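Local coordinates for protein tumor necrosis factor ligand superfamily member 13 (Mus musculus, PDB 1U5X) that acts as a homotrimeric cytokine of the tumour necrosis factor family, its TNF domain binding the receptors TACI and BCMA, with a part in regulating tumour cell growth, at residues L8-N14 with V26-L32; I44-T50 with L109-I115; L54-Q58 with G69-S73; S57-F61 with P130-F134; L83-R88 with C101-F107. All coordinates share one frame; numbering follows the deposited sequence.

How the contacts relate
All five contacts lie in one TNF-homology jelly roll, whose antiparallel strands curl into a sandwich. Contact 1 comes first along the chain; its hairpin touches contact 2 through Leu10 and Val45, with centres about 16 Å apart. Contacts 3 and 4 both start from strand 51-61, share Ser57 and Gln58, and have centres about 10 Å apart. Contact 5 lies about 5 Å from contact 3, centre to centre, since strands 99-109 and 80-85 neighbour strands 51-61 and 71-75, respectively. Contacts 2 and 4 lie on opposite sides of the chain's centre, with centres about 22 Å apart. Contacts 1, 3, 4 and 5 also touch other subunits, tying the fold to the trimer.

Contact 1. Residues L8-N14 with V26-L32; sequences LHLVPVN and VMWQPVL
With CG placed between its backbone N and carbonyl carbon (chi1 55°) and the chain extended beyond, Gln29 crosses Val11 and Val13 and carries its amide to the backbone of Pro12. NE2 donates to Pro12 O at 3.0 Å, from above the carbonyl plane, with an N-H...O angle of 146°. Val11 (chi1 -60°) directs CG2 at Val31 CG1, 3.6 Å away, the two valines crossing at about a right angle. The backbones form an antiparallel hairpin, the axes of segments 8-12 and 26-30 approaching to 4.5 Å. Val11 and Gln29 form a hydrogen-bonded pair, Val11 N to Gln29 O and Gln29 N to Val11 O both at 3.0 Å. At His9 the register slips by one residue: Val31 and Leu32 both face it in a classic beta bulge, where His9 O takes a firm bond from Val31 N (2.9 Å) and a weak one from Leu32 N. On the face carrying Leu10, Leu10 CB meets Trp28 CE3 at 3.9 Å, while Leu10 CD2 rests against Pro30. Val31 CG2 sits at the edge of the His9 ring, whose ND1 is hydrogen-bonded to Tyr56 OH and which also meets Phe107 of the second subunit. The prolines at 12 and 30 have no N-H to give, yet both occupy non-hydrogen-bonded pairs, which implies that the ladder loses no backbone bond between these strands by including them.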
# COMPACT_ATOMS: atom_id res chain seq x y z
N LEU A 8 14.24 -7.05 1.99
CA LEU A 8 14.23 -7.29 3.45
C LEU A 8 12.82 -7.12 3.97
O LEU A 8 12.24 -6.10 3.78
CB LEU A 8 15.19 -6.32 4.18
CG LEU A 8 15.38 -6.48 5.69
CD1 LEU A 8 16.02 -7.78 6.03
CD2 LEU A 8 16.20 -5.29 6.23
N HIS A 9 12.27 -8.16 4.61
CA HIS A 9 10.96 -8.08 5.22
C HIS A 9 11.16 -8.41 6.70
O HIS A 9 11.72 -9.45 7.05
CB HIS A 9 9.97 -9.05 4.58
CG HIS A 9 8.57 -8.91 5.07
ND1 HIS A 9 7.68 -7.97 4.58
CD2 HIS A 9 7.88 -9.61 6.02
CE1 HIS A 9 6.51 -8.13 5.17
NE2 HIS A 9 6.61 -9.11 6.06
N LEU A 10 10.70 -7.50 7.54
CA LEU A 10 10.90 -7.50 8.98
C LEU A 10 9.57 -7.51 9.72
O LEU A 10 8.58 -6.90 9.25
CB LEU A 10 11.61 -6.21 9.37
CG LEU A 10 12.93 -5.89 8.67
CD1 LEU A 10 13.20 -4.40 8.77
CD2 LEU A 10 14.04 -6.68 9.29
N VAL A 11 9.57 -8.19 10.85
CA VAL A 11 8.40 -8.27 11.71
C VAL A 11 8.79 -7.99 13.16
O VAL A 11 9.98 -7.96 13.48
CB VAL A 11 7.71 -9.65 11.58
CG1 VAL A 11 7.29 -9.88 10.13
CG2 VAL A 11 8.61 -10.75 12.08
N PRO A 12 7.83 -7.75 14.05
CA PRO A 12 8.19 -7.41 15.43
C PRO A 12 8.78 -8.56 16.25
O PRO A 12 8.42 -9.74 16.11
CB PRO A 12 6.87 -6.97 16.05
CG PRO A 12 5.96 -6.63 14.86
CD PRO A 12 6.38 -7.67 13.84
N VAL A 13 9.68 -8.18 17.15
CA VAL A 13 10.11 -9.06 18.23
C VAL A 13 9.47 -8.60 19.55
O VAL A 13 9.06 -9.42 20.37
CB VAL A 13 11.66 -9.15 18.35
CG1 VAL A 13 12.29 -9.42 17.05
CG2 VAL A 13 12.27 -7.93 18.96
N ASN A 14 9.42 -7.29 19.74
CA ASN A 14 8.72 -6.68 20.88
C ASN A 14 8.53 -5.19 20.63
O ASN A 14 9.12 -4.60 19.73
CB ASN A 14 9.41 -6.94 22.23
CG ASN A 14 10.68 -6.12 22.42
OD1 ASN A 14 11.60 -6.23 21.65
ND2 ASN A 14 10.73 -5.34 23.49
N VAL A 26 9.42 -0.29 17.53
CA VAL A 26 9.35 -1.72 17.39
C VAL A 26 10.77 -2.26 17.24
O VAL A 26 11.57 -1.74 16.46
CB VAL A 26 8.53 -2.05 16.12
CG1 VAL A 26 8.41 -3.55 15.89
CG2 VAL A 26 7.15 -1.39 16.22
N MET A 27 11.10 -3.29 18.00
CA MET A 27 12.31 -4.06 17.76
C MET A 27 12.01 -5.03 16.61
O MET A 27 11.05 -5.79 16.70
CB MET A 27 12.70 -4.79 19.03
CG MET A 27 12.99 -3.87 20.18
SD MET A 27 14.52 -3.04 19.91
CE MET A 27 15.69 -4.19 20.68
N TRP A 28 12.81 -4.99 15.55
CA TRP A 28 12.54 -5.74 14.30
C TRP A 28 13.46 -6.97 14.17
O TRP A 28 14.60 -6.97 14.66
CB TRP A 28 12.75 -4.85 13.08
CG TRP A 28 11.84 -3.65 13.01
CD1 TRP A 28 12.16 -2.36 13.31
CD2 TRP A 28 10.45 -3.65 12.66
NE1 TRP A 28 11.06 -1.55 13.15
CE2 TRP A 28 9.99 -2.31 12.77
CE3 TRP A 28 9.53 -4.64 12.30
CZ2 TRP A 28 8.68 -1.94 12.52
CZ3 TRP A 28 8.21 -4.27 12.03
CH2 TRP A 28 7.80 -2.93 12.14
N GLN A 29 12.93 -8.03 13.54
CA GLN A 29 13.70 -9.22 13.21
C GLN A 29 13.41 -9.56 11.73
O GLN A 29 12.26 -9.45 11.28
CB GLN A 29 13.32 -10.42 14.10
CG GLN A 29 11.83 -10.78 14.10
CD GLN A 29 11.49 -11.97 14.95
OE1 GLN A 29 12.32 -12.85 15.15
NE2 GLN A 29 10.26 -12.01 15.49
N PRO A 30 14.43 -9.92 10.97
CA PRO A 30 14.20 -10.34 9.58
C PRO A 30 13.56 -11.70 9.45
O PRO A 30 13.95 -12.65 10.15
CB PRO A 30 15.61 -10.37 8.98
CG PRO A 30 16.49 -10.58 10.14
CD PRO A 30 15.86 -9.92 11.31
N VAL A 31 12.57 -11.80 8.56
CA VAL A 31 12.04 -13.10 8.17
C VAL A 31 12.32 -13.46 6.69
O VAL A 31 12.19 -14.62 6.31
CB VAL A 31 10.54 -13.26 8.52
CG1 VAL A 31 10.33 -13.19 10.03
CG2 VAL A 31 9.70 -12.26 7.82
N LEU A 32 12.69 -12.47 5.89
CA LEU A 32 13.08 -12.67 4.49
C LEU A 32 14.19 -11.70 4.13
O LEU A 32 14.06 -10.51 4.33
CB LEU A 32 11.91 -12.41 3.53
CG LEU A 32 12.21 -12.57 2.04
CD1 LEU A 32 12.70 -13.94 1.69
CD2 LEU A 32 10.97 -12.23 1.21

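Contact 2. Residues I44-T50 with L109-I115; sequences IVRVWDT and LHQGDII
Leu109 opens a strand-to-strand connection of the jelly roll, in which a type II turn, His110 to Asp113, leads into antiparallel pairing with strand 44-47. Leu109 CD1 packs on Val47 CG2. At His110 the backbone N bonds Asp113 OD2 at 2.8 Å, meeting the carboxylate from above its plane, while His110 O accepts from Asp113 N. Gln111 N donates to Thr50 OG1 at 3.1 Å, nearly straight (172°). Gly112 has positive phi (93°), where a side chain would jam against the preceding carbonyl; its N gives a 2.7 Å bond to Val47 O. Asp113 O receives Val47 N at 2.9 Å. Ile114 pairs with Arg46 on one face, and its CG2 meets Ile44 CD1 at a tight 3.5 Å. Arg46 NE is covered beside Ile114 CG1 and has no hydrogen-bond partner in the model. Ile115 and Val45 exchange two backbone bonds, the straighter from Ile115 N to Val45 O. The Arg46 chain, bent at chi2 and chi3, lies against Trp48 CH2 by one guanidinium face, and its NH2 donates within the guanidinium plane to Gly112 O at 3.2 Å.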
# COMPACT_ATOMS: atom_id res chain seq x y z
N ILE A 44 16.02 0.05 14.64
CA ILE A 44 16.33 0.76 13.40
C ILE A 44 16.85 -0.17 12.34
O ILE A 44 17.16 -1.32 12.61
CB ILE A 44 17.37 1.88 13.64
CG1 ILE A 44 18.64 1.28 14.22
CG2 ILE A 44 16.81 2.93 14.55
CD1 ILE A 44 19.92 1.88 13.71
N VAL A 45 16.91 0.33 11.11
CA VAL A 45 17.48 -0.40 9.98
C VAL A 45 18.62 0.44 9.40
O VAL A 45 18.46 1.64 9.15
CB VAL A 45 16.43 -0.72 8.89
CG1 VAL A 45 17.08 -1.55 7.81
CG2 VAL A 45 15.25 -1.46 9.48
N ARG A 46 19.78 -0.16 9.24
CA ARG A 46 20.92 0.53 8.67
C ARG A 46 20.95 0.27 7.18
O ARG A 46 20.67 -0.84 6.74
CB ARG A 46 22.21 0.07 9.32
CG ARG A 46 22.22 0.41 10.82
CD ARG A 46 23.35 1.16 11.33
NE ARG A 46 23.79 2.34 10.58
CZ ARG A 46 24.93 2.98 10.87
NH1 ARG A 46 25.66 2.55 11.88
NH2 ARG A 46 25.34 4.05 10.19
N VAL A 47 21.31 1.29 6.42
CA VAL A 47 21.46 1.16 4.97
C VAL A 47 22.94 1.18 4.67
O VAL A 47 23.64 2.13 5.02
CB VAL A 47 20.78 2.32 4.22
CG1 VAL A 47 21.03 2.21 2.71
CG2 VAL A 47 19.30 2.36 4.49
N TRP A 48 23.44 0.11 4.08
CA TRP A 48 24.83 0.08 3.66
C TRP A 48 25.04 0.49 2.20
O TRP A 48 26.12 0.97 1.86
CB TRP A 48 25.47 -1.28 3.94
CG TRP A 48 25.33 -1.72 5.39
CD1 TRP A 48 24.79 -2.89 5.84
CD2 TRP A 48 25.73 -0.99 6.56
NE1 TRP A 48 24.83 -2.94 7.22
CE2 TRP A 48 25.40 -1.79 7.69
CE3 TRP A 48 26.29 0.26 6.78
CZ2 TRP A 48 25.63 -1.37 9.00
CZ3 TRP A 48 26.55 0.66 8.10
CH2 TRP A 48 26.20 -0.15 9.18
N ASP A 49 24.04 0.28 1.37
CA ASP A 49 24.16 0.47 -0.06
C ASP A 49 23.30 1.62 -0.56
O ASP A 49 22.08 1.59 -0.45
CB ASP A 49 23.76 -0.80 -0.81
CG ASP A 49 23.98 -0.70 -2.33
OD1 ASP A 49 24.50 0.32 -2.83
OD2 ASP A 49 23.66 -1.62 -3.12
N THR A 50 23.95 2.62 -1.15
CA THR A 50 23.19 3.70 -1.74
C THR A 50 22.31 3.15 -2.84
O THR A 50 22.75 2.35 -3.64
CB THR A 50 24.13 4.71 -2.33
OG1 THR A 50 24.88 5.33 -1.29
CG2 THR A 50 23.35 5.86 -3.00
N LEU A 109 17.99 6.31 -0.80
CA LEU A 109 18.64 6.12 0.48
C LEU A 109 20.14 6.07 0.21
O LEU A 109 20.58 5.58 -0.84
CB LEU A 109 18.14 4.82 1.15
CG LEU A 109 16.62 4.69 1.33
CD1 LEU A 109 16.24 3.40 2.08
CD2 LEU A 109 16.05 5.86 2.03
N HIS A 110 20.90 6.60 1.15
CA HIS A 110 22.35 6.76 1.03
C HIS A 110 23.02 5.82 2.06
O HIS A 110 22.51 5.64 3.16
CB HIS A 110 22.73 8.22 1.30
CG HIS A 110 22.02 9.21 0.42
ND1 HIS A 110 22.70 10.13 -0.35
CD2 HIS A 110 20.71 9.48 0.23
CE1 HIS A 110 21.85 10.91 -0.98
NE2 HIS A 110 20.63 10.53 -0.65
N GLN A 111 24.09 5.15 1.68
CA GLN A 111 24.78 4.29 2.64
C GLN A 111 25.15 5.09 3.89
O GLN A 111 25.51 6.26 3.81
CB GLN A 111 26.02 3.63 2.03
CG GLN A 111 27.06 4.52 1.55
CD GLN A 111 28.31 3.76 1.08
OE1 GLN A 111 28.55 2.58 1.45
NE2 GLN A 111 29.11 4.43 0.27
N GLY A 112 25.05 4.44 5.06
CA GLY A 112 25.21 5.11 6.34
C GLY A 112 23.87 5.59 6.91
O GLY A 112 23.79 5.89 8.08
N ASP A 113 22.83 5.66 6.08
CA ASP A 113 21.50 6.09 6.55
C ASP A 113 20.97 5.15 7.63
O ASP A 113 21.29 3.95 7.61
CB ASP A 113 20.49 6.10 5.40
CG ASP A 113 20.55 7.36 4.56
OD1 ASP A 113 21.36 8.27 4.83
OD2 ASP A 113 19.78 7.51 3.59
N ILE A 114 20.23 5.72 8.58
CA ILE A 114 19.45 4.97 9.58
C ILE A 114 17.96 5.20 9.31
O ILE A 114 17.53 6.34 9.24
CB ILE A 114 19.81 5.46 10.99
CG1 ILE A 114 21.28 5.18 11.31
CG2 ILE A 114 18.95 4.75 12.03
CD1 ILE A 114 21.75 5.89 12.56
N ILE A 115 17.19 4.13 9.13
CA ILE A 115 15.74 4.19 8.95
C ILE A 115 15.03 3.91 10.28
O ILE A 115 15.34 2.92 10.95
CB ILE A 115 15.29 3.16 7.88
CG1 ILE A 115 16.13 3.30 6.61
CG2 ILE A 115 13.77 3.27 7.59
CD1 ILE A 115 16.12 4.67 6.00

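Contact 3. Residues L54-Q58 with G69-S73; sequences LLYSQ and GQVVS
Strands 54-58 and 71-73 face each other across the sandwich rather than pairing edge to edge: the closest CA atoms, Ser57 with Val72 and Gln58 with Gln70, are 7.9 and 8.3 Å apart. The gap is bridged by side chains. Ser57, Leu55, Gln70 and Val72 all aim their CB atoms toward the opposing segment. The polar link joins Gln70 to Ser57: NE2 donates to OG at 3.0 Å with an N-H...O angle of 153°, OG being tilted 17° from the amide plane. Gln70 reaches this position by a bent chain, with CG lodged between the backbone N and carbonyl carbon and a further turn at chi2 (-93°). Ser57 holds OG opposite its own backbone N, extended into the interior. Next to this bond the apolar packing begins, with Ser57 CB against Val72 CG2 at 3.9 Å. The other branch, Val72 CG1, crosses Leu55 CD2 at 4.1 Å. Phe84 and Val117 also touch Val72, and Leu135 and Phe137 touch Leu55, placing these groups in the core of the jelly roll. Gln70 NE2 has a second acceptor in Cys101 O, on the strand beside 51-61. A buried amide nitrogen thus donates to two oxygens, and the chemistry implies a polar tie between the sandwich layers at one end of an otherwise apolar patch.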
# COMPACT_ATOMS: atom_id res chain seq x y z
N LEU A 54 11.91 0.83 -2.68
CA LEU A 54 10.55 0.79 -2.19
C LEU A 54 10.60 0.42 -0.71
O LEU A 54 11.22 -0.59 -0.34
CB LEU A 54 9.78 -0.27 -2.95
CG LEU A 54 8.33 -0.51 -2.51
CD1 LEU A 54 7.48 0.74 -2.73
CD2 LEU A 54 7.75 -1.74 -3.26
N LEU A 55 9.98 1.27 0.13
CA LEU A 55 9.91 1.07 1.56
C LEU A 55 8.44 1.01 1.89
O LEU A 55 7.68 1.88 1.52
CB LEU A 55 10.55 2.28 2.27
CG LEU A 55 10.95 2.28 3.73
CD1 LEU A 55 11.32 0.95 4.29
CD2 LEU A 55 12.09 3.30 3.91
N TYR A 56 8.03 -0.02 2.62
CA TYR A 56 6.63 -0.16 3.02
C TYR A 56 6.58 -0.44 4.52
O TYR A 56 7.49 -1.06 5.08
CB TYR A 56 5.91 -1.25 2.22
CG TYR A 56 6.48 -2.65 2.31
CD1 TYR A 56 6.12 -3.51 3.32
CD2 TYR A 56 7.38 -3.09 1.34
CE1 TYR A 56 6.64 -4.82 3.38
CE2 TYR A 56 7.94 -4.35 1.38
CZ TYR A 56 7.54 -5.23 2.39
OH TYR A 56 8.10 -6.48 2.40
N SER A 57 5.50 0.01 5.15
CA SER A 57 5.32 -0.08 6.59
C SER A 57 3.85 -0.28 6.88
O SER A 57 3.01 0.47 6.39
CB SER A 57 5.78 1.20 7.26
OG SER A 57 5.32 1.28 8.60
N GLN A 58 3.53 -1.28 7.68
CA GLN A 58 2.21 -1.42 8.24
C GLN A 58 2.33 -1.55 9.73
O GLN A 58 3.23 -2.23 10.26
CB GLN A 58 1.45 -2.65 7.72
CG GLN A 58 -0.03 -2.72 8.21
CD GLN A 58 -0.83 -3.78 7.48
OE1 GLN A 58 -1.16 -3.59 6.28
NE2 GLN A 58 -1.21 -4.85 8.18
N GLY A 69 -0.86 6.55 14.19
CA GLY A 69 -0.13 6.47 12.95
C GLY A 69 1.36 6.37 13.18
O GLY A 69 1.89 6.79 14.20
N GLN A 70 2.03 5.87 12.17
CA GLN A 70 3.46 5.68 12.26
C GLN A 70 4.16 6.64 11.32
O GLN A 70 3.61 7.03 10.32
CB GLN A 70 3.87 4.25 11.95
CG GLN A 70 3.81 3.84 10.50
CD GLN A 70 2.50 3.21 10.17
OE1 GLN A 70 1.46 3.53 10.81
NE2 GLN A 70 2.52 2.33 9.17
N VAL A 71 5.39 6.99 11.67
CA VAL A 71 6.21 7.88 10.90
C VAL A 71 7.52 7.20 10.55
O VAL A 71 8.22 6.74 11.44
CB VAL A 71 6.55 9.14 11.73
CG1 VAL A 71 7.23 10.20 10.86
CG2 VAL A 71 5.31 9.71 12.42
N VAL A 72 7.84 7.15 9.26
CA VAL A 72 9.06 6.52 8.76
C VAL A 72 10.03 7.58 8.26
O VAL A 72 9.66 8.40 7.43
CB VAL A 72 8.73 5.56 7.57
CG1 VAL A 72 9.97 4.90 7.02
CG2 VAL A 72 7.72 4.47 8.00
N SER A 73 11.25 7.59 8.82
CA SER A 73 12.24 8.64 8.59
C SER A 73 13.62 8.07 8.29
O SER A 73 13.93 6.92 8.65
CB SER A 73 12.35 9.60 9.78
OG SER A 73 11.09 10.05 10.23

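Contact 4. Residues S57-F61 with P130-F134; sequences SQVLF and PHGTF
Gln58 lays its CB over one face of the Phe134 ring, 3.9 Å from the centroid and 17° off the normal, a CH-pi contact. Its amide, turned 42° from the ring plane, donates NE2 to Gly132 O at 3.0 Å, with the oxygen in the amide plane but the donor above the carbonyl plane. Thr133 OG1 accepts from Leu60 N at 3.1 Å, nearly straight at 170°. These groups are positioned by a two-bond antiparallel pair, Gln58 N to Phe134 O and Phe134 N to Gln58 O, where strand 51-61 of the jelly roll meets the loop entering strand 134-139. Gly132, without a side chain, lets Leu60 CD2 pack close to its CA. Further out, a water bridges Ser57 OG and Phe134 O, donating to the carbonyl at 2.7 Å. Gln58 OE1 accepts from Ser103 OG of the second subunit, while NE2 also donates to Arg85 O there. Thr133 OG1 has a further hydrogen-bond partner in Ser127 O.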
# COMPACT_ATOMS: atom_id res chain seq x y z
N SER A 57 5.50 0.01 5.15
CA SER A 57 5.32 -0.08 6.59
C SER A 57 3.85 -0.28 6.88
O SER A 57 3.01 0.47 6.39
CB SER A 57 5.78 1.20 7.26
OG SER A 57 5.32 1.28 8.60
N GLN A 58 3.53 -1.28 7.68
CA GLN A 58 2.21 -1.42 8.24
C GLN A 58 2.33 -1.55 9.73
O GLN A 58 3.23 -2.23 10.26
CB GLN A 58 1.45 -2.65 7.72
CG GLN A 58 -0.03 -2.72 8.21
CD GLN A 58 -0.83 -3.78 7.48
OE1 GLN A 58 -1.16 -3.59 6.28
NE2 GLN A 58 -1.21 -4.85 8.18
N VAL A 59 1.42 -0.88 10.41
CA VAL A 59 1.26 -1.07 11.85
C VAL A 59 -0.20 -1.35 12.15
O VAL A 59 -1.11 -0.67 11.65
CB VAL A 59 1.78 0.14 12.67
CG1 VAL A 59 1.58 -0.11 14.17
CG2 VAL A 59 3.25 0.46 12.34
N LEU A 60 -0.43 -2.36 12.99
CA LEU A 60 -1.76 -2.73 13.43
C LEU A 60 -2.04 -2.13 14.81
O LEU A 60 -1.35 -2.45 15.77
CB LEU A 60 -1.87 -4.26 13.48
CG LEU A 60 -3.12 -4.83 14.14
CD1 LEU A 60 -4.35 -4.16 13.54
CD2 LEU A 60 -3.13 -6.39 13.98
N PHE A 61 -3.00 -1.23 14.90
CA PHE A 61 -3.27 -0.52 16.18
C PHE A 61 -4.52 -1.04 16.88
O PHE A 61 -5.53 -1.33 16.21
CB PHE A 61 -3.45 0.97 15.90
CG PHE A 61 -2.23 1.63 15.34
CD1 PHE A 61 -1.25 2.16 16.18
CD2 PHE A 61 -2.10 1.81 13.97
CE1 PHE A 61 -0.14 2.81 15.65
CE2 PHE A 61 -1.01 2.45 13.45
CZ PHE A 61 -0.03 2.96 14.29
N PRO A 130 3.16 -10.69 13.23
CA PRO A 130 3.92 -10.46 11.98
C PRO A 130 3.01 -10.23 10.78
O PRO A 130 3.41 -9.61 9.78
CB PRO A 130 4.76 -11.75 11.85
CG PRO A 130 3.98 -12.79 12.57
CD PRO A 130 3.31 -12.08 13.71
N HIS A 131 1.76 -10.68 10.88
CA HIS A 131 0.77 -10.50 9.79
C HIS A 131 0.15 -9.13 9.81
O HIS A 131 -0.35 -8.69 8.79
CB HIS A 131 -0.32 -11.60 9.88
CG HIS A 131 0.26 -12.93 10.18
ND1 HIS A 131 0.17 -13.52 11.42
CD2 HIS A 131 1.01 -13.76 9.42
CE1 HIS A 131 0.80 -14.68 11.40
NE2 HIS A 131 1.32 -14.84 10.20
N GLY A 132 0.23 -8.42 10.96
CA GLY A 132 -0.35 -7.10 11.11
C GLY A 132 0.58 -5.89 11.18
O GLY A 132 0.21 -4.78 10.77
N THR A 133 1.78 -6.09 11.69
CA THR A 133 2.79 -5.04 11.83
C THR A 133 4.05 -5.56 11.15
O THR A 133 4.55 -6.61 11.50
CB THR A 133 3.04 -4.76 13.31
OG1 THR A 133 1.83 -4.29 13.88
CG2 THR A 133 4.02 -3.66 13.52
N PHE A 134 4.53 -4.83 10.15
CA PHE A 134 5.70 -5.23 9.41
C PHE A 134 6.33 -4.06 8.69
O PHE A 134 5.76 -2.97 8.60
CB PHE A 134 5.36 -6.41 8.47
CG PHE A 134 4.20 -6.16 7.54
CD1 PHE A 134 4.37 -5.42 6.39
CD2 PHE A 134 2.96 -6.72 7.80
CE1 PHE A 134 3.30 -5.21 5.52
CE2 PHE A 134 1.91 -6.50 6.93
CZ PHE A 134 2.08 -5.79 5.81
O HOH W 1 5.90 -0.80 10.25

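Contact 5. Residues L83-R88 with C101-F107; sequences LFRCIR and CYSAGVF
The covalent link comes first: Cys86 SG and Cys101 SG are joined at 2.0 Å with a chi3 of -96°, a nearly perpendicular disulfide. Cys86 points its CB at the other segment; both SG atoms lie roughly anti to their own backbone N, which lets them meet. The Arg88 guanidinium lies flat over this bond, Cys101 SG being above its centre and Cys86 SG nearer its rim; Arg88 CG comes to 3.3 Å from Cys101 SG. The charged end is held further out, with NH1 hydrogen-bonded to Ser100 O of the third subunit. Aromatic packing dominates the other end. Leu83 CB sits over the face of Phe107, 3.9 Å from the ring centroid. Phe84 and Phe107 meet rim to rim, their planes at 13° and their centroids 5.8 Å apart, neither ring covering the other. One polar group, Ser103 OG, comes to 3.3 Å from Phe84 CD2, and this hydroxyl is hydrogen-bonded to Gln58 OE1 of the third subunit. Backbone geometry completes the account. The short segments 83-85 and 101-107 run antiparallel (162°), their axes 7.1 Å apart at closest approach, and Leu83 and Phe84 both face Val72 in a classic beta bulge. The Cys86-Cys101 disulfide is this protein's own tie between the layers, while side-chain packing across two facing layers that border another subunit is the arrangement of a TNF-family jelly roll at its trimer interface.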
# COMPACT_ATOMS: atom_id res chain seq x y z
N LEU A 83 10.21 10.47 5.65
CA LEU A 83 9.95 9.92 4.33
C LEU A 83 8.45 9.85 4.05
O LEU A 83 7.97 10.40 3.07
CB LEU A 83 10.61 8.58 4.17
CG LEU A 83 12.15 8.56 4.33
CD1 LEU A 83 12.68 7.16 4.04
CD2 LEU A 83 12.82 9.56 3.45
N PHE A 84 7.72 9.17 4.91
CA PHE A 84 6.28 9.17 4.82
C PHE A 84 5.65 8.85 6.16
O PHE A 84 6.30 8.34 7.06
CB PHE A 84 5.81 8.15 3.79
CG PHE A 84 6.20 6.73 4.07
CD1 PHE A 84 7.42 6.25 3.62
CD2 PHE A 84 5.36 5.86 4.75
CE1 PHE A 84 7.81 4.93 3.82
CE2 PHE A 84 5.73 4.52 4.95
CZ PHE A 84 6.96 4.06 4.48
N ARG A 85 4.35 9.11 6.27
CA ARG A 85 3.59 8.74 7.47
C ARG A 85 2.22 8.14 7.08
O ARG A 85 1.71 8.38 6.00
CB ARG A 85 3.50 9.93 8.43
CG ARG A 85 2.22 10.73 8.32
CD ARG A 85 2.22 12.14 8.96
NE ARG A 85 2.84 12.26 10.29
CZ ARG A 85 3.84 13.09 10.60
NH1 ARG A 85 4.40 13.89 9.70
NH2 ARG A 85 4.29 13.13 11.85
N CYS A 86 1.67 7.35 7.97
CA CYS A 86 0.34 6.80 7.86
C CYS A 86 -0.47 7.36 9.02
O CYS A 86 0.08 7.50 10.11
CB CYS A 86 0.43 5.29 7.92
SG CYS A 86 -1.11 4.53 7.50
N ILE A 87 -1.72 7.75 8.81
CA ILE A 87 -2.55 8.31 9.90
C ILE A 87 -3.95 7.68 9.89
O ILE A 87 -4.55 7.59 8.84
CB ILE A 87 -2.67 9.86 9.79
CG1 ILE A 87 -1.31 10.53 9.62
CG2 ILE A 87 -3.32 10.42 11.03
CD1 ILE A 87 -1.41 11.86 9.01
N ARG A 88 -4.48 7.30 11.07
CA ARG A 88 -5.80 6.67 11.18
C ARG A 88 -6.52 7.12 12.42
O ARG A 88 -5.99 6.93 13.50
CB ARG A 88 -5.68 5.15 11.34
CG ARG A 88 -5.30 4.43 10.13
CD ARG A 88 -6.42 3.68 9.43
NE ARG A 88 -5.93 3.30 8.12
CZ ARG A 88 -5.51 4.15 7.18
NH1 ARG A 88 -5.56 5.46 7.35
NH2 ARG A 88 -5.04 3.66 6.03
N CYS A 101 -2.68 0.43 9.52
CA CYS A 101 -2.29 1.62 8.80
C CYS A 101 -1.13 1.22 7.92
O CYS A 101 -0.06 0.91 8.41
CB CYS A 101 -1.90 2.72 9.80
SG CYS A 101 -2.18 4.36 9.20
N TYR A 102 -1.35 1.22 6.61
CA TYR A 102 -0.29 0.87 5.65
C TYR A 102 0.11 2.11 4.84
O TYR A 102 -0.76 2.86 4.38
CB TYR A 102 -0.81 -0.20 4.68
CG TYR A 102 0.19 -0.66 3.63
CD1 TYR A 102 0.39 0.08 2.46
CD2 TYR A 102 0.98 -1.80 3.82
CE1 TYR A 102 1.34 -0.31 1.49
CE2 TYR A 102 1.91 -2.19 2.83
CZ TYR A 102 2.08 -1.47 1.70
OH TYR A 102 2.98 -1.78 0.68
N SER A 103 1.41 2.29 4.63
CA SER A 103 1.91 3.29 3.65
C SER A 103 3.21 2.81 3.08
O SER A 103 3.86 1.90 3.62
CB SER A 103 2.02 4.68 4.30
OG SER A 103 2.39 5.69 3.35
N ALA A 104 3.58 3.38 1.95
CA ALA A 104 4.79 2.95 1.25
C ALA A 104 5.16 3.98 0.20
O ALA A 104 4.31 4.74 -0.28
CB ALA A 104 4.56 1.62 0.57
N GLY A 105 6.42 4.03 -0.16
CA GLY A 105 6.87 4.86 -1.25
C GLY A 105 8.28 4.57 -1.67
O GLY A 105 8.93 3.71 -1.07
N VAL A 106 8.74 5.28 -2.70
CA VAL A 106 10.05 5.04 -3.27
C VAL A 106 10.97 6.19 -2.94
O VAL A 106 10.63 7.33 -3.20
CB VAL A 106 9.99 4.85 -4.78
CG1 VAL A 106 11.35 4.62 -5.33
CG2 VAL A 106 9.15 3.65 -5.09
N PHE A 107 12.14 5.85 -2.38
CA PHE A 107 13.06 6.85 -1.86
C PHE A 107 14.51 6.50 -2.14
O PHE A 107 14.90 5.33 -2.16
CB PHE A 107 12.87 6.98 -0.35
CG PHE A 107 11.48 7.32 0.03
CD1 PHE A 107 11.07 8.64 0.01
CD2 PHE A 107 10.56 6.32 0.39
CE1 PHE A 107 9.76 8.97 0.33
CE2 PHE A 107 9.25 6.66 0.73
CZ PHE A 107 8.88 7.98 0.70